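Local coordinates for TPR repeat-containing protein (Cytophaga hutchinsonii, PDB 3U4T) that is of unknown function but, as a tetratricopeptide repeat protein, probably offers a helical scaffold for binding partner proteins or peptides, at residues A[45-49]-A[50-54]; A[55-58]-A[59-63]; A[225-228]-A[229-233]. The protein carries 1 engineered substitution. All coordinates share one frame; numbering follows the deposited sequence.

Contact 1 of 3, residues A[45-49]-A[50-54]; sequences VCYYE and LAKYD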
loop_
_atom_site.group_PDB
_atom_site.type_symbol
_atom_site.label_atom_id
_atom_site.label_comp_id
_atom_site.label_asym_id
_atom_site.label_seq_id
_atom_site.Cartn_x
_atom_site.Cartn_y
_atom_site.Cartn_z
ATOM N N VAL A 45 11.485 11.175 -14.413
ATOM C CA VAL A 45 11.166 9.886 -13.803
ATOM C C VAL A 45 12.451 9.167 -13.384
ATOM O O VAL A 45 12.521 8.605 -12.292
ATOM C CB VAL A 45 10.396 8.974 -14.768
ATOM C CG1 VAL A 45 10.287 7.578 -14.174
ATOM C CG2 VAL A 45 9.015 9.541 -15.025
ATOM N N CYS A 46 13.463 9.170 -14.246
ATOM C CA CYS A 46 14.712 8.516 -13.886
ATOM C C CYS A 46 15.176 9.090 -12.534
ATOM O O CYS A 46 15.328 8.351 -11.552
ATOM C CB CYS A 46 15.772 8.734 -14.981
ATOM S SG CYS A 46 15.410 7.853 -16.563
ATOM N N TYR A 47 15.363 10.406 -12.471
ATOM C CA TYR A 47 15.790 11.046 -11.230
ATOM C C TYR A 47 14.879 10.675 -10.052
ATOM O O TYR A 47 15.350 10.429 -8.937
ATOM C CB TYR A 47 15.832 12.570 -11.401
ATOM C CG TYR A 47 17.075 13.094 -12.099
ATOM C CD1 TYR A 47 18.347 12.780 -11.619
ATOM C CD2 TYR A 47 16.981 13.931 -13.219
ATOM C CE1 TYR A 47 19.491 13.280 -12.227
ATOM C CE2 TYR A 47 18.124 14.440 -13.838
ATOM C CZ TYR A 47 19.374 14.110 -13.333
ATOM O OH TYR A 47 20.510 14.609 -13.930
ATOM N N TYR A 48 13.574 10.636 -10.300
ATOM C CA TYR A 48 12.607 10.287 -9.259
ATOM C C TYR A 48 12.828 8.874 -8.704
ATOM O O TYR A 48 12.710 8.650 -7.496
ATOM C CB TYR A 48 11.186 10.391 -9.814
ATOM C CG TYR A 48 10.136 9.816 -8.901
ATOM C CD1 TYR A 48 9.620 10.562 -7.839
ATOM C CD2 TYR A 48 9.679 8.512 -9.077
ATOM C CE1 TYR A 48 8.673 10.024 -6.980
ATOM C CE2 TYR A 48 8.734 7.956 -8.219
ATOM C CZ TYR A 48 8.236 8.716 -7.173
ATOM O OH TYR A 48 7.313 8.161 -6.315
ATOM N N GLU A 49 13.133 7.917 -9.582
ATOM C CA GLU A 49 13.361 6.538 -9.145
ATOM C C GLU A 49 14.700 6.432 -8.405
ATOM O O GLU A 49 14.891 5.539 -7.585
ATOM C CB GLU A 49 13.333 5.579 -10.343
ATOM C CG GLU A 49 11.998 5.517 -11.102
ATOM C CD GLU A 49 10.868 4.890 -10.302
ATOM O OE1 GLU A 49 11.153 4.227 -9.285
ATOM O OE2 GLU A 49 9.694 5.047 -10.699
ATOM N N LEU A 50 15.620 7.349 -8.703
ATOM C CA LEU A 50 16.926 7.390 -8.043
ATOM C C LEU A 50 16.846 8.348 -6.853
ATOM O O LEU A 50 17.868 8.807 -6.340
ATOM C CB LEU A 50 18.025 7.884 -8.998
ATOM C CG LEU A 50 18.457 6.990 -10.163
ATOM C CD1 LEU A 50 19.667 7.608 -10.865
ATOM C CD2 LEU A 50 18.800 5.610 -9.640
ATOM N N ALA A 51 15.623 8.663 -6.435
ATOM C CA ALA A 51 15.381 9.542 -5.292
ATOM C C ALA A 51 16.092 10.901 -5.268
ATOM O O ALA A 51 16.438 11.408 -4.204
ATOM C CB ALA A 51 15.668 8.781 -3.996
ATOM N N LYS A 52 16.324 11.479 -6.442
ATOM C CA LYS A 52 16.924 12.809 -6.539
ATOM C C LYS A 52 15.667 13.588 -6.905
ATOM O O LYS A 52 15.309 13.694 -8.075
ATOM C CB LYS A 52 17.935 12.883 -7.688
ATOM C CG LYS A 52 19.041 11.824 -7.651
ATOM C CD LYS A 52 20.260 12.247 -6.831
ATOM C CE LYS A 52 21.365 11.192 -6.941
ATOM N NZ LYS A 52 22.698 11.648 -6.449
ATOM N N TYR A 53 14.979 14.103 -5.896
ATOM C CA TYR A 53 13.724 14.801 -6.120
ATOM C C TYR A 53 13.819 16.249 -6.564
ATOM O O TYR A 53 12.894 16.749 -7.202
ATOM C CB TYR A 53 12.845 14.670 -4.871
ATOM C CG TYR A 53 12.647 13.226 -4.449
ATOM C CD1 TYR A 53 12.135 12.279 -5.344
ATOM C CD2 TYR A 53 12.987 12.801 -3.166
ATOM C CE1 TYR A 53 11.965 10.936 -4.967
ATOM C CE2 TYR A 53 12.823 11.464 -2.777
ATOM C CZ TYR A 53 12.312 10.538 -3.683
ATOM O OH TYR A 53 12.143 9.223 -3.302
ATOM N N ASP A 54 14.922 16.922 -6.242
ATOM C CA ASP A 54 15.090 18.314 -6.658
ATOM C C ASP A 54 15.358 18.339 -8.160
ATOM O O ASP A 54 14.842 19.190 -8.890
ATOM C CB ASP A 54 16.251 18.969 -5.904
ATOM C CG ASP A 54 15.846 19.473 -4.527
ATOM O OD1 ASP A 54 15.293 18.678 -3.739
ATOM O OD2 ASP A 54 16.082 20.668 -4.231
HETATM O O HOH W 1 11.216 7.337 -4.866
#
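Tyr48 and Tyr53 meet at the corner where helix 40-49 gives way to helix 53-64, their ring planes 56° apart and CD1 of Tyr48 touching CE1 of Tyr53 at 3.7 Å. The first ring leaves with CG anti to the backbone N (chi1 170°), the second with CG anti to the carbonyl carbon, and these settings bring the two together across the turn. Tyr53 also covers part of the turn: CA of Ala51 lies 3.6 Å above one face of its ring, toward the rim. A water in the plane of that ring is 2.6 Å from Tyr53 OH and donates a longer hydrogen bond to Tyr48 O. Beyond the contact, Tyr48 rests on Lys82 and Ile83 of helix 74-86.

Tyr47 crosses Lys52 at a slant, CD1 to CB at 4.0 Å. The same two residues are also joined through the backbone, Lys52 N donating to Tyr47 O at 2.9 Å. A weak bond from Ala51 N to Tyr48 O nests inside that one, and Ala51, with a positive phi of 51°, is the C-prime residue. This is a Schellman motif, and with Lys52 already at the N-cap of the next helix it makes the tight helix-turn-helix corner characteristic of tetratricopeptide repeats.

Contact 2 of 3, residues A[55-58]-A[59-63]; sequences LAQK and DIETY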
loop_
_atom_site.group_PDB
_atom_site.type_symbol
_atom_site.label_atom_id
_atom_site.label_comp_id
_atom_site.label_asym_id
_atom_site.label_seq_id
_atom_site.Cartn_x
_atom_site.Cartn_y
_atom_site.Cartn_z
ATOM N N LEU A 55 16.162 17.380 -8.602
ATOM C CA LEU A 55 16.531 17.229 -10.001
ATOM C C LEU A 55 15.304 16.819 -10.790
ATOM O O LEU A 55 15.071 17.312 -11.896
ATOM C CB LEU A 55 17.607 16.148 -10.142
ATOM C CG LEU A 55 19.045 16.572 -10.451
ATOM C CD1 LEU A 55 19.256 18.060 -10.180
ATOM C CD2 LEU A 55 19.978 15.713 -9.621
ATOM N N ALA A 56 14.522 15.909 -10.216
ATOM C CA ALA A 56 13.313 15.437 -10.867
ATOM C C ALA A 56 12.207 16.502 -10.902
ATOM O O ALA A 56 11.329 16.458 -11.771
ATOM C CB ALA A 56 12.819 14.193 -10.177
ATOM N N GLN A 57 12.226 17.447 -9.962
ATOM C CA GLN A 57 11.208 18.485 -9.985
ATOM C C GLN A 57 11.565 19.449 -11.114
ATOM O O GLN A 57 10.709 19.816 -11.920
ATOM C CB GLN A 57 11.128 19.251 -8.658
ATOM C CG GLN A 57 9.882 20.146 -8.583
ATOM C CD GLN A 57 9.734 20.921 -7.282
ATOM O OE1 GLN A 57 8.683 21.501 -7.016
ATOM N NE2 GLN A 57 10.780 20.942 -6.477
ATOM N N LYS A 58 12.835 19.839 -11.192
ATOM C CA LYS A 58 13.250 20.759 -12.238
ATOM C C LYS A 58 12.947 20.176 -13.614
ATOM O O LYS A 58 12.531 20.898 -14.523
ATOM C CB LYS A 58 14.745 21.082 -12.132
ATOM C CG LYS A 58 15.206 22.098 -13.182
ATOM C CD LYS A 58 16.572 22.730 -12.876
ATOM C CE LYS A 58 17.742 21.800 -13.159
ATOM N NZ LYS A 58 19.047 22.487 -12.914
ATOM N N ASP A 59 13.148 18.869 -13.764
ATOM C CA ASP A 59 12.902 18.199 -15.040
ATOM C C ASP A 59 11.433 18.101 -15.419
ATOM O O ASP A 59 11.066 18.342 -16.569
ATOM C CB ASP A 59 13.494 16.791 -15.035
ATOM C CG ASP A 59 14.958 16.756 -15.458
ATOM O OD1 ASP A 59 15.515 17.805 -15.838
ATOM O OD2 ASP A 59 15.545 15.653 -15.414
ATOM N N ILE A 60 10.579 17.743 -14.469
ATOM C CA ILE A 60 9.174 17.624 -14.808
ATOM C C ILE A 60 8.585 19.003 -15.089
ATOM O O ILE A 60 7.591 19.126 -15.805
ATOM C CB ILE A 60 8.376 16.931 -13.688
ATOM C CG1 ILE A 60 7.022 16.491 -14.233
ATOM C CG2 ILE A 60 8.204 17.859 -12.513
ATOM C CD1 ILE A 60 7.134 15.461 -15.337
ATOM N N GLU A 61 9.209 20.048 -14.545
ATOM C CA GLU A 61 8.710 21.399 -14.767
ATOM C C GLU A 61 9.240 21.947 -16.086
ATOM O O GLU A 61 8.571 22.727 -16.760
ATOM C CB GLU A 61 9.076 22.303 -13.579
ATOM C CG GLU A 61 8.458 21.799 -12.264
ATOM C CD GLU A 61 8.678 22.717 -11.072
ATOM O OE1 GLU A 61 9.810 23.220 -10.895
ATOM O OE2 GLU A 61 7.716 22.920 -10.297
ATOM N N THR A 62 10.441 21.534 -16.464
ATOM C CA THR A 62 11.006 21.968 -17.725
ATOM C C THR A 62 10.117 21.283 -18.760
ATOM O O THR A 62 9.705 21.884 -19.753
ATOM C CB THR A 62 12.459 21.486 -17.872
ATOM O OG1 THR A 62 13.296 22.229 -16.977
ATOM C CG2 THR A 62 12.947 21.675 -19.303
ATOM N N TYR A 63 9.812 20.015 -18.521
ATOM C CA TYR A 63 8.937 19.285 -19.421
ATOM C C TYR A 63 7.628 20.057 -19.683
ATOM O O TYR A 63 7.291 20.330 -20.834
ATOM C CB TYR A 63 8.605 17.926 -18.819
ATOM C CG TYR A 63 7.562 17.160 -19.593
ATOM C CD1 TYR A 63 7.851 16.638 -20.849
ATOM C CD2 TYR A 63 6.300 16.931 -19.055
ATOM C CE1 TYR A 63 6.909 15.898 -21.552
ATOM C CE2 TYR A 63 5.349 16.192 -19.751
ATOM C CZ TYR A 63 5.665 15.679 -20.997
ATOM O OH TYR A 63 4.743 14.950 -21.697
#
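A regular turn of alpha-helix within the tetratricopeptide repeat region carries this contact: in helix 53-64, Gln57 and Glu61 stand four residues apart and lean their side chains against one another. The methylene CG of Gln57 lies 3.8 Å from the carboxylate carbon CD of Glu61, the two chains crossing at a slant. Glu61 starts with CG anti to the carbonyl carbon (chi1 -61°), which folds the CG methylene of Glu61 back over the preceding turn, 3.0 Å from Gln57 O. The same carbonyl oxygen accepts the backbone bond from Glu61 N. From there the Glu61 side chain runs out extended, and its OE2 is hydrogen-bonded to Tyr80 OH of helix 74-86. With an alanine here, Tyr80 OH would probably lose this partner, and CG of Gln57 would lose its cover on that side.

Ile60 lies on the buried flank, its CG2 sitting 3.2 Å from Gln57 O, and the side chain also packs on Tyr80 and Ile83 of helix 74-86. On another flank, Asp59 N donates to Leu55 O at 3.1 Å, but the carboxylate of Asp59 has its main partner in Arg43 of helix 40-49, a salt bridge that ties neighbouring helices together. In the last turn Lys58 O receives Thr62 N at 2.9 Å, and Thr62 OG1, lying beside its own backbone N, is likewise 2.9 Å from Lys58 O.

Contact 3 of 3, residues A[225-228]-A[229-233]; sequences EYIA and YYYTI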
loop_
_atom_site.group_PDB
_atom_site.type_symbol
_atom_site.label_atom_id
_atom_site.label_comp_id
_atom_site.label_asym_id
_atom_site.label_seq_id
_atom_site.Cartn_x
_atom_site.Cartn_y
_atom_site.Cartn_z
ATOM N N GLU A 225 -1.192 -15.162 20.345
ATOM C CA GLU A 225 -1.444 -14.355 21.526
ATOM C C GLU A 225 -2.939 -14.265 21.754
ATOM O O GLU A 225 -3.406 -14.449 22.868
ATOM C CB GLU A 225 -0.846 -12.956 21.372
ATOM C CG GLU A 225 0.639 -12.863 21.699
ATOM C CD GLU A 225 1.112 -11.423 21.863
ATOM O OE1 GLU A 225 0.257 -10.536 22.050
ATOM O OE2 GLU A 225 2.334 -11.174 21.821
ATOM N N TYR A 226 -3.693 -13.984 20.702
ATOM C CA TYR A 226 -5.141 -13.897 20.835
ATOM C C TYR A 226 -5.660 -15.231 21.379
ATOM O O TYR A 226 -6.372 -15.275 22.378
ATOM C CB TYR A 226 -5.785 -13.619 19.475
ATOM C CG TYR A 226 -7.298 -13.723 19.501
ATOM C CD1 TYR A 226 -8.085 -12.654 19.933
ATOM C CD2 TYR A 226 -7.943 -14.915 19.162
ATOM C CE1 TYR A 226 -9.458 -12.763 20.025
ATOM C CE2 TYR A 226 -9.320 -15.030 19.262
ATOM C CZ TYR A 226 -10.070 -13.956 19.690
ATOM O OH TYR A 226 -11.438 -14.073 19.773
ATOM N N ILE A 227 -5.287 -16.318 20.714
ATOM C CA ILE A 227 -5.727 -17.634 21.136
ATOM C C ILE A 227 -5.389 -17.886 22.602
ATOM O O ILE A 227 -6.262 -18.270 23.386
ATOM C CB ILE A 227 -5.093 -18.735 20.257
ATOM C CG1 ILE A 227 -5.438 -18.485 18.790
ATOM C CG2 ILE A 227 -5.627 -20.106 20.664
ATOM C CD1 ILE A 227 -6.914 -18.548 18.502
ATOM N N ALA A 228 -4.132 -17.661 22.980
ATOM C CA ALA A 228 -3.718 -17.880 24.373
ATOM C C ALA A 228 -4.585 -17.113 25.372
ATOM O O ALA A 228 -4.911 -17.639 26.441
ATOM C CB ALA A 228 -2.249 -17.518 24.560
ATOM N N TYR A 229 -4.962 -15.882 25.029
ATOM C CA TYR A 229 -5.818 -15.086 25.904
ATOM C C TYR A 229 -7.242 -15.622 25.841
ATOM O O TYR A 229 -7.922 -15.729 26.852
ATOM C CB TYR A 229 -5.804 -13.607 25.497
ATOM C CG TYR A 229 -4.494 -12.893 25.798
ATOM C CD1 TYR A 229 -3.903 -12.965 27.068
ATOM C CD2 TYR A 229 -3.857 -12.121 24.823
ATOM C CE1 TYR A 229 -2.714 -12.281 27.356
ATOM C CE2 TYR A 229 -2.669 -11.432 25.103
ATOM C CZ TYR A 229 -2.105 -11.515 26.371
ATOM O OH TYR A 229 -0.951 -10.814 26.653
ATOM N N TYR A 230 -7.699 -15.959 24.644
ATOM C CA TYR A 230 -9.042 -16.486 24.499
ATOM C C TYR A 230 -9.203 -17.686 25.427
ATOM O O TYR A 230 -10.207 -17.820 26.129
ATOM C CB TYR A 230 -9.276 -16.963 23.068
ATOM C CG TYR A 230 -10.575 -17.719 22.921
ATOM C CD1 TYR A 230 -11.781 -17.039 22.753
ATOM C CD2 TYR A 230 -10.605 -19.110 23.003
ATOM C CE1 TYR A 230 -12.986 -17.720 22.671
ATOM C CE2 TYR A 230 -11.807 -19.808 22.925
ATOM C CZ TYR A 230 -12.993 -19.110 22.757
ATOM O OH TYR A 230 -14.174 -19.807 22.647
ATOM N N TYR A 231 -8.200 -18.558 25.416
ATOM C CA TYR A 231 -8.240 -19.763 26.217
ATOM C C TYR A 231 -8.003 -19.558 27.697
ATOM O O TYR A 231 -8.458 -20.365 28.498
ATOM C CB TYR A 231 -7.273 -20.807 25.658
ATOM C CG TYR A 231 -7.829 -21.527 24.450
ATOM C CD1 TYR A 231 -9.115 -22.093 24.475
ATOM C CD2 TYR A 231 -7.074 -21.656 23.290
ATOM C CE1 TYR A 231 -9.630 -22.768 23.369
ATOM C CE2 TYR A 231 -7.573 -22.329 22.178
ATOM C CZ TYR A 231 -8.853 -22.884 22.221
ATOM O OH TYR A 231 -9.328 -23.540 21.106
ATOM N N THR A 232 -7.292 -18.496 28.060
ATOM C CA THR A 232 -7.080 -18.205 29.469
ATOM C C THR A 232 -8.431 -17.730 30.005
ATOM O O THR A 232 -8.863 -18.124 31.086
ATOM C CB THR A 232 -6.042 -17.111 29.646
ATOM O OG1 THR A 232 -4.797 -17.571 29.104
ATOM C CG2 THR A 232 -5.862 -16.774 31.113
ATOM N N ILE A 233 -9.105 -16.894 29.230
ATOM C CA ILE A 233 -10.413 -16.404 29.614
ATOM C C ILE A 233 -11.327 -17.604 29.820
ATOM O O ILE A 233 -12.054 -17.679 30.812
ATOM C CB ILE A 233 -11.020 -15.519 28.516
ATOM C CG1 ILE A 233 -10.213 -14.223 28.395
ATOM C CG2 ILE A 233 -12.488 -15.235 28.831
ATOM C CD1 ILE A 233 -10.508 -13.423 27.138
#
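Tyr231 runs alongside Ile227, one turn earlier in helix 217-233, and its ring can be followed outward from the backbone. CB lies 3.6 Å from Ile227 O, the carbonyl that also takes the hydrogen bond from Tyr231 N, and with CG anti to the carbonyl carbon (chi1 -79°) the ring is carried back past the preceding turn. CD2 is still close to that oxygen and begins to touch the methyl CG2 of Ile227. At CE2 the carbonyl is left behind and the ring meets the same methyl at 3.3 Å, the two side chains pointing the same way. Over one face of the ring comes CD2 of Tyr230, 3.6 Å above the plane and offset toward the rim. The tip, OH, is hydrogen-bonded to Lys199 NZ of helix 199-209, a helix that Ile227 and Tyr230 also touch.

Farther round the helix, Tyr229 passes its CD2 3.1 Å from Glu225 O and sets its ring edge-to-face with Trp244 of helix 237-250. Ala228 O accepts twice, from Thr232 N at 3.0 Å and from Thr232 OG1 at 2.7 Å, the donors arriving from opposite faces of the carbonyl plane. The chemistry is thus divided: apolar carbon packs along the helix flank, the Tyr231 hydroxyl is spent on a neighbouring helix, and the threonine hydroxyl is turned back onto the backbone of its own helix, giving Ala228 O a second donor near the helix end.

Contacts 1 and 2 form one continuous piece of architecture, their centres about 10 Å apart. The turn of contact 1 delivers the chain into the helix that contact 2 occupies, and Tyr47 bridges them: its CD2 lies 3.1 Å from Asp59 OD2, and its CB packs on the CB of Ala56 at 3.6 Å. Contact 3 stands apart on the opposite side of the chain's centre, with centres about 48 Å from contact 1 and about 56 Å from contact 2. The nearest atoms of contact 3 are about 34 Å from contact 1 and about 42 Å from contact 2. No active site or ligand is known here to link the three; what they share is local contact along a helix or round its end, in an elongated, all-helical array.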